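PDB 5UID: aminotransferase TlmJ, which probably catalyses pyridoxal 5'-phosphate-dependent amino-group transfer in natural product biosynthesis, as a member of the DegT/DnrJ/EryC1 aminotransferase family. Local coordinates for residues V102-D107 against D116-K121; C172-D177 against M196-D201; V324-R329 against L356-H361. All coordinates share one frame; numbering follows the deposited sequence. Where two conformers were deposited one is given.

Overall arrangement
From the N terminus, contact 1 comes first: it closes the short loop between edge strand 100-104 of the large mixed sheet and helix 115-119. Contact 2 follows at the same sheet, drawing the loop ahead of strand 178-182 to the end of strand 195-199; the chain it encloses carries Lys-187, the predicted cofactor lysine. Contact 3 closes a longer excursion that includes helix 346-354 and joins segment 324-329 to strand 355-358 of the small two-stranded sheet. The three loops follow in series, none nesting or crossing. Contacts 2 and 3 lie on opposite sides of the chain's centre, whereas Asp-105 of contact 1 reaches helix 346-354, within the loop of contact 3.

Contact 1: V102-D107 against D116-K121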
loop_
_atom_site.group_PDB
_atom_site.type_symbol
_atom_site.label_atom_id
_atom_site.label_comp_id
_atom_site.label_asym_id
_atom_site.label_seq_id
_atom_site.Cartn_x
_atom_site.Cartn_y
_atom_site.Cartn_z
ATOM N N VAL A 102 2.490 24.308 7.433
ATOM C CA VAL A 102 2.233 25.471 8.277
ATOM C C VAL A 102 1.040 25.141 9.162
ATOM O O VAL A 102 -0.104 25.110 8.693
ATOM C CB VAL A 102 1.982 26.735 7.445
ATOM C CG1 VAL A 102 1.663 27.913 8.356
ATOM C CG2 VAL A 102 3.194 27.042 6.577
ATOM N N PHE A 103 1.300 24.900 10.444
ATOM C CA PHE A 103 0.262 24.429 11.348
ATOM C C PHE A 103 -0.575 25.584 11.882
ATOM O O PHE A 103 -0.051 26.645 12.235
ATOM C CB PHE A 103 0.882 23.649 12.508
ATOM C CG PHE A 103 1.617 22.411 12.077
ATOM C CD1 PHE A 103 0.927 21.331 11.554
ATOM C CD2 PHE A 103 2.994 22.328 12.197
ATOM C CE1 PHE A 103 1.599 20.190 11.152
ATOM C CE2 PHE A 103 3.674 21.190 11.801
ATOM C CZ PHE A 103 2.974 20.121 11.277
ATOM N N CYS A 104 -1.887 25.371 11.938
ATOM C CA CYS A 104 -2.813 26.335 12.511
ATOM C C CYS A 104 -3.438 25.765 13.778
ATOM O O CYS A 104 -3.401 24.558 14.033
ATOM C CB CYS A 104 -3.907 26.725 11.507
ATOM S SG CYS A 104 -5.162 25.459 11.202
ATOM N N ASP A 105 -4.014 26.658 14.577
ATOM C CA ASP A 105 -4.575 26.291 15.867
ATOM C C ASP A 105 -5.940 25.627 15.689
ATOM O O ASP A 105 -6.478 25.526 14.581
ATOM C CB ASP A 105 -4.673 27.522 16.763
ATOM C CG ASP A 105 -4.424 27.198 18.220
ATOM O OD1 ASP A 105 -4.473 26.001 18.575
ATOM O OD2 ASP A 105 -4.178 28.136 19.007
ATOM N N VAL A 106 -6.511 25.162 16.804
ATOM C CA VAL A 106 -7.813 24.506 16.813
ATOM C C VAL A 106 -8.624 25.016 17.997
ATOM O O VAL A 106 -8.089 25.541 18.975
ATOM C CB VAL A 106 -7.706 22.963 16.889
ATOM C CG1 VAL A 106 -6.948 22.405 15.691
ATOM C CG2 VAL A 106 -7.051 22.536 18.198
ATOM N N ASP A 107 -9.935 24.855 17.888
ATOM C CA ASP A 107 -10.831 25.051 19.021
ATOM C C ASP A 107 -10.581 23.941 20.034
ATOM O O ASP A 107 -10.736 22.762 19.692
ATOM C CB ASP A 107 -12.282 25.034 18.532
ATOM C CG ASP A 107 -13.287 25.394 19.614
ATOM O OD1 ASP A 107 -13.043 25.119 20.809
ATOM O OD2 ASP A 107 -14.346 25.949 19.258
ATOM N N ASP A 116 -11.188 31.134 10.947
ATOM C CA ASP A 116 -10.262 32.174 11.383
ATOM C C ASP A 116 -8.882 31.602 11.688
ATOM O O ASP A 116 -7.864 32.255 11.430
ATOM C CB ASP A 116 -10.824 32.897 12.609
ATOM C CG ASP A 116 -11.987 33.808 12.268
ATOM O OD1 ASP A 116 -12.031 34.310 11.125
ATOM O OD2 ASP A 116 -12.856 34.024 13.139
ATOM N N HIS A 117 -8.829 30.385 12.237
ATOM C CA HIS A 117 -7.543 29.746 12.501
ATOM C C HIS A 117 -6.788 29.464 11.208
ATOM O O HIS A 117 -5.573 29.683 11.130
ATOM C CB HIS A 117 -7.751 28.455 13.293
ATOM C CG HIS A 117 -8.084 28.678 14.735
ATOM N ND1 HIS A 117 -8.893 27.826 15.456
ATOM C CD2 HIS A 117 -7.713 29.659 15.591
ATOM C CE1 HIS A 117 -9.008 28.274 16.693
ATOM N NE2 HIS A 117 -8.300 29.383 16.803
ATOM N N VAL A 118 -7.490 28.973 10.185
ATOM C CA VAL A 118 -6.847 28.712 8.902
ATOM C C VAL A 118 -6.404 30.018 8.254
ATOM O O VAL A 118 -5.289 30.116 7.727
ATOM C CB VAL A 118 -7.793 27.915 7.982
ATOM C CG1 VAL A 118 -7.106 27.594 6.660
ATOM C CG2 VAL A 118 -8.257 26.644 8.671
ATOM N N ALA A 119 -7.261 31.042 8.295
ATOM C CA ALA A 119 -6.946 32.309 7.642
ATOM C C ALA A 119 -5.698 32.957 8.227
ATOM O O ALA A 119 -4.940 33.607 7.498
ATOM C CB ALA A 119 -8.134 33.265 7.749
ATOM N N GLU A 120 -5.462 32.787 9.529
ATOM C CA GLU A 120 -4.304 33.408 10.162
ATOM C C GLU A 120 -2.987 32.826 9.663
ATOM O O GLU A 120 -1.941 33.462 9.830
ATOM C CB GLU A 120 -4.397 33.264 11.684
ATOM C CG GLU A 120 -3.479 34.203 12.452
ATOM C CD GLU A 120 -3.437 33.894 13.935
ATOM O OE1 GLU A 120 -4.099 32.924 14.362
ATOM O OE2 GLU A 120 -2.738 34.621 14.673
ATOM N N LYS A 121 -3.013 31.645 9.051
ATOM C CA LYS A 121 -1.812 31.020 8.520
ATOM C C LYS A 121 -1.737 31.071 7.001
ATOM O O LYS A 121 -0.743 30.613 6.429
ATOM C CB LYS A 121 -1.719 29.566 8.996
ATOM C CG LYS A 121 -1.679 29.413 10.509
ATOM C CD LYS A 121 -0.462 30.102 11.104
ATOM C CE LYS A 121 -0.444 29.981 12.620
ATOM N NZ LYS A 121 0.725 30.689 13.212
HETATM O O HOH W 1 -3.942 29.349 13.590
#
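Asp-105 lies over the imidazole of His-117 where edge strand 100-104 gives way to the loop leading to helix 115-119, part of a beta-alpha-beta connection to strand 126-132 in the type I fold of PLP-dependent enzymes. The CB of Asp-105 stands 4.0 Å from the centroid of the His-117 ring, 15° off its normal, a CH-pi contact over the face. Asp-105 C and Val-106 N also lie over a face of this ring, while its CE1 comes 3.5 Å from Val-106 C. Histidine suits the place because a flat ring can rest against the chain; its CG is anti to the carbonyl carbon (chi1 -75°), which brings that atom against Asp-105 O.

Nearer the strand, Cys-104 is small enough for close approach to the helix, its CB lying 3.4 Å from His-117 O. Its SG meets Val-118 CG2, and CB also touches Lys-121 CG. Val-102 adds an apolar contact, CG1 to Lys-121 CB at 3.8 Å, the two side chains crossing obliquely. Lys-121, bent at chi2, has CE 3.4 Å from Phe-103 O. A water completes the link between the segments, accepting from Asp-105 N at 2.9 Å and donating to His-117 O at 3.0 Å.

Farther out, Thr-114 OG1, just before the first turn of helix 115-119 is complete, accepts His-117 N, and backbone bonds with Leu-82 and Ser-84 hold Cys-104 beside strand 79-83 and the residue that follows it. The carboxylate of Asp-105 ties the loop to another helix, 346-354. Aspartate suits the amides at the start of that helix, whose end would probably stabilise its negative charge. Its OD1 accepts Val-106 N at 2.8 Å and also Ala-348 N, while OD2 accepts Gly-347 N.

Contact 2: C172-D177 against M196-D201; sequences CGTLGD and MLCFRD
Arg-200 N donates the one direct hydrogen bond between the segments, to Asp-177 O at 2.9 Å and a nearly straight 169°. It joins the loop leading into strand 178-182 to the end of strand 195-199, its antiparallel neighbour in the large sheet. Phe-199 CA adds a weaker C-H...O contact to Asp-177 O at 3.6 Å.

Two waters bridge the backbones. One donates to Asp-177 O at 2.8 Å and accepts from the N of Asp-201, the N-cap residue of helix 202-212; the other donates to Gly-173 O and, weakly, to Cys-198 O. Gly-173 has a positive phi (95°) at which a side chain would press on the preceding carbonyl, so glycine fits. Glu-157 holds the amides of Gly-173 and Gly-176.

Van der Waals contact is modest: Thr-174 CG2 lies 4.4 Å from Cys-198 SG. The Arg-200 side chain is modelled across the loop carbonyls of Leu-175 and Gly-176, but it is poorly ordered and touches a crystal neighbour, so its placement is doubtful.

The contact thus rests on backbone polarity: Asp-177 O takes an amide and a water together, whereas the Arg-200 guanidinium, close to the like charge of Arg-170, is probably only weakly held.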
loop_
_atom_site.group_PDB
_atom_site.type_symbol
_atom_site.label_atom_id
_atom_site.label_comp_id
_atom_site.label_asym_id
_atom_site.label_seq_id
_atom_site.Cartn_x
_atom_site.Cartn_y
_atom_site.Cartn_z
ATOM N N CYS A 172 -19.103 14.794 4.071
ATOM C CA CYS A 172 -17.754 15.285 4.310
ATOM C C CYS A 172 -16.787 14.629 3.335
ATOM O O CYS A 172 -16.905 13.441 3.024
ATOM C CB CYS A 172 -17.328 15.004 5.753
ATOM S SG CYS A 172 -18.266 15.925 7.002
ATOM N N GLY A 173 -15.834 15.414 2.843
ATOM C CA GLY A 173 -14.954 14.975 1.781
ATOM C C GLY A 173 -15.395 15.371 0.390
ATOM O O GLY A 173 -14.673 15.092 -0.576
ATOM N N THR A 174 -16.559 16.008 0.254
ATOM C CA THR A 174 -17.057 16.470 -1.030
ATOM C C THR A 174 -17.241 17.980 -1.087
ATOM O O THR A 174 -17.743 18.491 -2.097
ATOM C CB THR A 174 -18.392 15.787 -1.364
ATOM O OG1 THR A 174 -19.382 16.180 -0.405
ATOM C CG2 THR A 174 -18.240 14.269 -1.339
ATOM N N LEU A 175 -16.866 18.709 -0.037
ATOM C CA LEU A 175 -17.020 20.159 -0.032
ATOM C C LEU A 175 -15.780 20.880 -0.537
ATOM O O LEU A 175 -15.893 21.984 -1.080
ATOM C CB LEU A 175 -17.361 20.654 1.377
ATOM C CG LEU A 175 -18.826 20.598 1.822
ATOM C CD1 LEU A 175 -19.309 19.166 2.000
ATOM C CD2 LEU A 175 -19.012 21.394 3.104
ATOM N N GLY A 176 -14.605 20.288 -0.367
ATOM C CA GLY A 176 -13.372 20.845 -0.879
ATOM C C GLY A 176 -13.081 20.359 -2.282
ATOM O O GLY A 176 -13.966 19.906 -3.010
ATOM N N ASP A 177 -11.809 20.447 -2.658
ATOM C CA ASP A 177 -11.377 20.007 -3.977
ATOM C C ASP A 177 -11.027 18.524 -4.006
ATOM O O ASP A 177 -11.285 17.847 -5.007
ATOM C CB ASP A 177 -10.183 20.843 -4.437
ATOM C CG ASP A 177 -10.538 22.305 -4.621
ATOM O OD1 ASP A 177 -11.162 22.644 -5.648
ATOM O OD2 ASP A 177 -10.215 23.113 -3.726
HETATM N N MSE A 196 -9.470 5.780 -0.343
HETATM C CA MSE A 196 -10.337 6.278 -1.395
HETATM C C MSE A 196 -10.086 7.759 -1.622
HETATM O O MSE A 196 -9.894 8.520 -0.675
HETATM C CB MSE A 196 -11.805 6.033 -1.046
HETATM C CG MSE A 196 -12.764 6.294 -2.196
HETATM SE SE MSE A 196 -12.796 4.868 -3.533
HETATM C CE MSE A 196 -13.744 3.521 -2.493
ATOM N N LEU A 197 -10.078 8.162 -2.888
ATOM C CA LEU A 197 -9.929 9.557 -3.272
ATOM C C LEU A 197 -11.197 10.034 -3.965
ATOM O O LEU A 197 -11.833 9.278 -4.703
ATOM C CB LEU A 197 -8.730 9.747 -4.202
ATOM C CG LEU A 197 -7.347 9.708 -3.558
ATOM C CD1 LEU A 197 -6.279 9.614 -4.629
ATOM C CD2 LEU A 197 -7.142 10.945 -2.700
ATOM N N CYS A 198 -11.565 11.289 -3.719
ATOM C CA CYS A 198 -12.668 11.928 -4.422
ATOM C C CYS A 198 -12.214 13.300 -4.894
ATOM O O CYS A 198 -11.751 14.115 -4.090
ATOM C CB CYS A 198 -13.910 12.056 -3.534
ATOM S SG CYS A 198 -15.336 12.793 -4.370
ATOM N N PHE A 199 -12.346 13.548 -6.192
ATOM C CA PHE A 199 -11.908 14.795 -6.801
ATOM C C PHE A 199 -13.107 15.566 -7.327
ATOM O O PHE A 199 -14.005 14.989 -7.948
ATOM C CB PHE A 199 -10.922 14.535 -7.945
ATOM C CG PHE A 199 -9.644 13.891 -7.504
ATOM C CD1 PHE A 199 -9.536 12.514 -7.433
ATOM C CD2 PHE A 199 -8.547 14.665 -7.160
ATOM C CE1 PHE A 199 -8.358 11.918 -7.026
ATOM C CE2 PHE A 199 -7.366 14.075 -6.753
ATOM C CZ PHE A 199 -7.272 12.700 -6.685
ATOM N N ARG A 200 -13.119 16.873 -7.071
ATOM C CA ARG A 200 -14.127 17.724 -7.691
ATOM C C ARG A 200 -13.911 17.803 -9.196
ATOM O O ARG A 200 -14.875 17.853 -9.970
ATOM C CB ARG A 200 -14.090 19.114 -7.061
ATOM C CG ARG A 200 -15.443 19.801 -6.975
ATOM C CD ARG A 200 -15.704 20.262 -5.552
ATOM N NE ARG A 200 -15.920 21.702 -5.456
ATOM C CZ ARG A 200 -16.960 22.259 -4.845
ATOM N NH1 ARG A 200 -17.873 21.495 -4.262
ATOM N NH2 ARG A 200 -17.083 23.580 -4.807
ATOM N N ASP A 201 -12.651 17.797 -9.628
ATOM C CA ASP A 201 -12.313 17.849 -11.044
ATOM C C ASP A 201 -12.173 16.432 -11.584
ATOM O O ASP A 201 -11.290 15.693 -11.127
ATOM C CB ASP A 201 -11.017 18.616 -11.249
ATOM C CG ASP A 201 -10.615 18.718 -12.709
ATOM O OD1 ASP A 201 -11.453 18.447 -13.594
ATOM O OD2 ASP A 201 -9.447 19.075 -12.971
HETATM O O HOH W 2 -14.050 16.407 -3.197
HETATM O O HOH W 3 -10.471 18.087 -7.679
#

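Contact 3: V324-R329 against L356-H361. With SO4 (sulfate ion), chain E.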
loop_
_atom_site.group_PDB
_atom_site.type_symbol
_atom_site.label_atom_id
_atom_site.label_comp_id
_atom_site.label_asym_id
_atom_site.label_seq_id
_atom_site.Cartn_x
_atom_site.Cartn_y
_atom_site.Cartn_z
ATOM N N VAL A 324 -9.611 -0.674 30.817
ATOM C CA VAL A 324 -10.254 0.259 29.897
ATOM C C VAL A 324 -9.148 1.019 29.178
ATOM O O VAL A 324 -8.519 1.911 29.756
ATOM C CB VAL A 324 -11.218 1.213 30.614
ATOM C CG1 VAL A 324 -11.739 2.270 29.649
ATOM C CG2 VAL A 324 -12.371 0.435 31.233
ATOM N N TYR A 325 -8.910 0.688 27.915
ATOM C CA TYR A 325 -7.884 1.379 27.152
ATOM C C TYR A 325 -8.372 2.763 26.742
ATOM O O TYR A 325 -9.536 2.946 26.373
ATOM C CB TYR A 325 -7.492 0.567 25.920
ATOM C CG TYR A 325 -6.195 1.017 25.296
ATOM C CD1 TYR A 325 -4.976 0.671 25.860
ATOM C CD2 TYR A 325 -6.190 1.796 24.149
ATOM C CE1 TYR A 325 -3.783 1.081 25.291
ATOM C CE2 TYR A 325 -5.007 2.214 23.574
ATOM C CZ TYR A 325 -3.807 1.856 24.146
ATOM O OH TYR A 325 -2.629 2.272 23.570
ATOM N N THR A 326 -7.477 3.744 26.839
ATOM C CA THR A 326 -7.737 5.108 26.392
ATOM C C THR A 326 -6.499 5.606 25.663
ATOM O O THR A 326 -5.412 5.040 25.798
ATOM C CB THR A 326 -8.076 6.079 27.537
ATOM O OG1 THR A 326 -7.023 6.077 28.508
ATOM C CG2 THR A 326 -9.398 5.721 28.196
ATOM N N THR A 327 -6.669 6.676 24.891
ATOM C CA THR A 327 -5.559 7.273 24.159
ATOM C C THR A 327 -5.936 8.702 23.795
ATOM O O THR A 327 -7.031 9.177 24.108
ATOM C CB THR A 327 -5.209 6.461 22.907
ATOM O OG1 THR A 327 -4.019 6.995 22.310
ATOM C CG2 THR A 327 -6.344 6.523 21.892
ATOM N N PHE A 328 -5.010 9.392 23.130
ATOM C CA PHE A 328 -5.268 10.724 22.603
ATOM C C PHE A 328 -4.910 10.773 21.126
ATOM O O PHE A 328 -3.839 10.305 20.725
ATOM C CB PHE A 328 -4.483 11.802 23.358
ATOM C CG PHE A 328 -4.560 13.157 22.711
ATOM C CD1 PHE A 328 -5.699 13.934 22.837
ATOM C CD2 PHE A 328 -3.498 13.646 21.963
ATOM C CE1 PHE A 328 -5.778 15.180 22.236
ATOM C CE2 PHE A 328 -3.570 14.888 21.359
ATOM C CZ PHE A 328 -4.712 15.656 21.496
ATOM N N ARG A 329 -5.814 11.335 20.329
ATOM C CA ARG A 329 -5.573 11.690 18.939
ATOM C C ARG A 329 -6.033 13.126 18.743
ATOM O O ARG A 329 -7.029 13.542 19.341
ATOM C CB ARG A 329 -6.334 10.766 17.976
ATOM C CG ARG A 329 -5.991 9.291 18.089
ATOM C CD ARG A 329 -4.621 8.991 17.512
ATOM N NE ARG A 329 -4.389 7.554 17.411
ATOM C CZ ARG A 329 -3.889 6.812 18.392
ATOM N NH1 ARG A 329 -3.712 5.509 18.217
ATOM N NH2 ARG A 329 -3.567 7.375 19.550
ATOM N N LEU A 356 -8.953 13.255 26.508
ATOM C CA LEU A 356 -8.786 11.811 26.556
ATOM C C LEU A 356 -9.915 11.179 25.757
ATOM O O LEU A 356 -11.078 11.564 25.912
ATOM C CB LEU A 356 -8.795 11.291 27.998
ATOM C CG LEU A 356 -8.377 9.831 28.187
ATOM C CD1 LEU A 356 -6.904 9.656 27.848
ATOM C CD2 LEU A 356 -8.669 9.353 29.602
ATOM N N CYS A 357 -9.572 10.222 24.901
ATOM C CA CYS A 357 -10.537 9.552 24.041
ATOM C C CYS A 357 -10.941 8.218 24.658
ATOM O O CYS A 357 -10.081 7.388 24.972
ATOM C CB CYS A 357 -9.955 9.339 22.644
ATOM S SG CYS A 357 -9.443 10.869 21.828
ATOM N N LEU A 358 -12.248 8.018 24.825
ATOM C CA LEU A 358 -12.814 6.822 25.427
ATOM C C LEU A 358 -13.194 5.810 24.356
ATOM O O LEU A 358 -13.427 6.173 23.200
ATOM C CB LEU A 358 -14.043 7.186 26.258
ATOM C CG LEU A 358 -13.878 8.265 27.329
ATOM C CD1 LEU A 358 -15.171 8.413 28.115
ATOM C CD2 LEU A 358 -12.710 7.954 28.254
ATOM N N PRO A 359 -13.260 4.526 24.712
ATOM C CA PRO A 359 -13.647 3.500 23.733
ATOM C C PRO A 359 -14.968 3.829 23.051
ATOM O O PRO A 359 -15.971 4.124 23.702
ATOM C CB PRO A 359 -13.756 2.231 24.584
ATOM C CG PRO A 359 -12.816 2.463 25.714
ATOM C CD PRO A 359 -12.898 3.933 26.014
ATOM N N LEU A 360 -14.962 3.776 21.719
ATOM C CA LEU A 360 -16.167 4.051 20.936
ATOM C C LEU A 360 -16.063 3.268 19.631
ATOM O O LEU A 360 -15.315 3.660 18.730
ATOM C CB LEU A 360 -16.329 5.541 20.682
ATOM C CG LEU A 360 -17.536 5.937 19.828
ATOM C CD1 LEU A 360 -18.830 5.496 20.493
ATOM C CD2 LEU A 360 -17.540 7.436 19.566
ATOM N N HIS A 361 -16.815 2.172 19.539
ATOM C CA HIS A 361 -16.888 1.365 18.328
ATOM C C HIS A 361 -18.085 0.435 18.454
ATOM O O HIS A 361 -18.585 0.188 19.556
ATOM C CB HIS A 361 -15.599 0.570 18.090
ATOM C CG HIS A 361 -15.184 -0.274 19.253
ATOM N ND1 HIS A 361 -15.745 -1.506 19.517
ATOM C CD2 HIS A 361 -14.268 -0.063 20.228
ATOM C CE1 HIS A 361 -15.189 -2.018 20.601
ATOM N NE2 HIS A 361 -14.292 -1.161 21.053
HETATM S S SO4 E . -1.798 4.412 21.124
HETATM O O1 SO4 E . -2.645 4.477 22.310
HETATM O O2 SO4 E . -1.530 5.764 20.639
HETATM O O3 SO4 E . -2.480 3.645 20.084
HETATM O O4 SO4 E . -0.537 3.760 21.467
#
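A pocket that holds a sulfate, probably from the crystallisation liquor, and a single antiparallel bridge, Thr-327 with Cys-357, share this contact. Cys-357 N donates to Thr-327 O at 2.9 Å; the return bond, Thr-327 N to Cys-357 O, is weak at 3.5 Å. Thr-326 packs at about a right angle to Leu-356, its OG1 lying 3.6 Å from CD1, and the Pro-359 ring sets CG 3.4 Å from Tyr-325 O.

Thr-327 points away from the bridge, and its OG1, anti to the backbone N (chi1 -173°), donates to sulfate O1 at 2.9 Å. Arg-329 suits an anion because its guanidinium meets the sulfate edge-on: NH1 bonds O3 at 2.9 Å and NH2 bonds O2 at 2.8 Å. NH2 also donates to Phe-328 O, which helps fix the group's rotation. An alanine here would probably leave sulfate O3 and O2 without their guanidinium donors, and Phe-328 O without its NH2 partner.

Trp-234 of the second subunit packs on Thr-327 and Arg-329. Helix 309-321 covers Thr-326 through Ala-316 and Leu-319, while strand 303-306 pairs with strand 355-358 and helix 249-280 touches Leu-358.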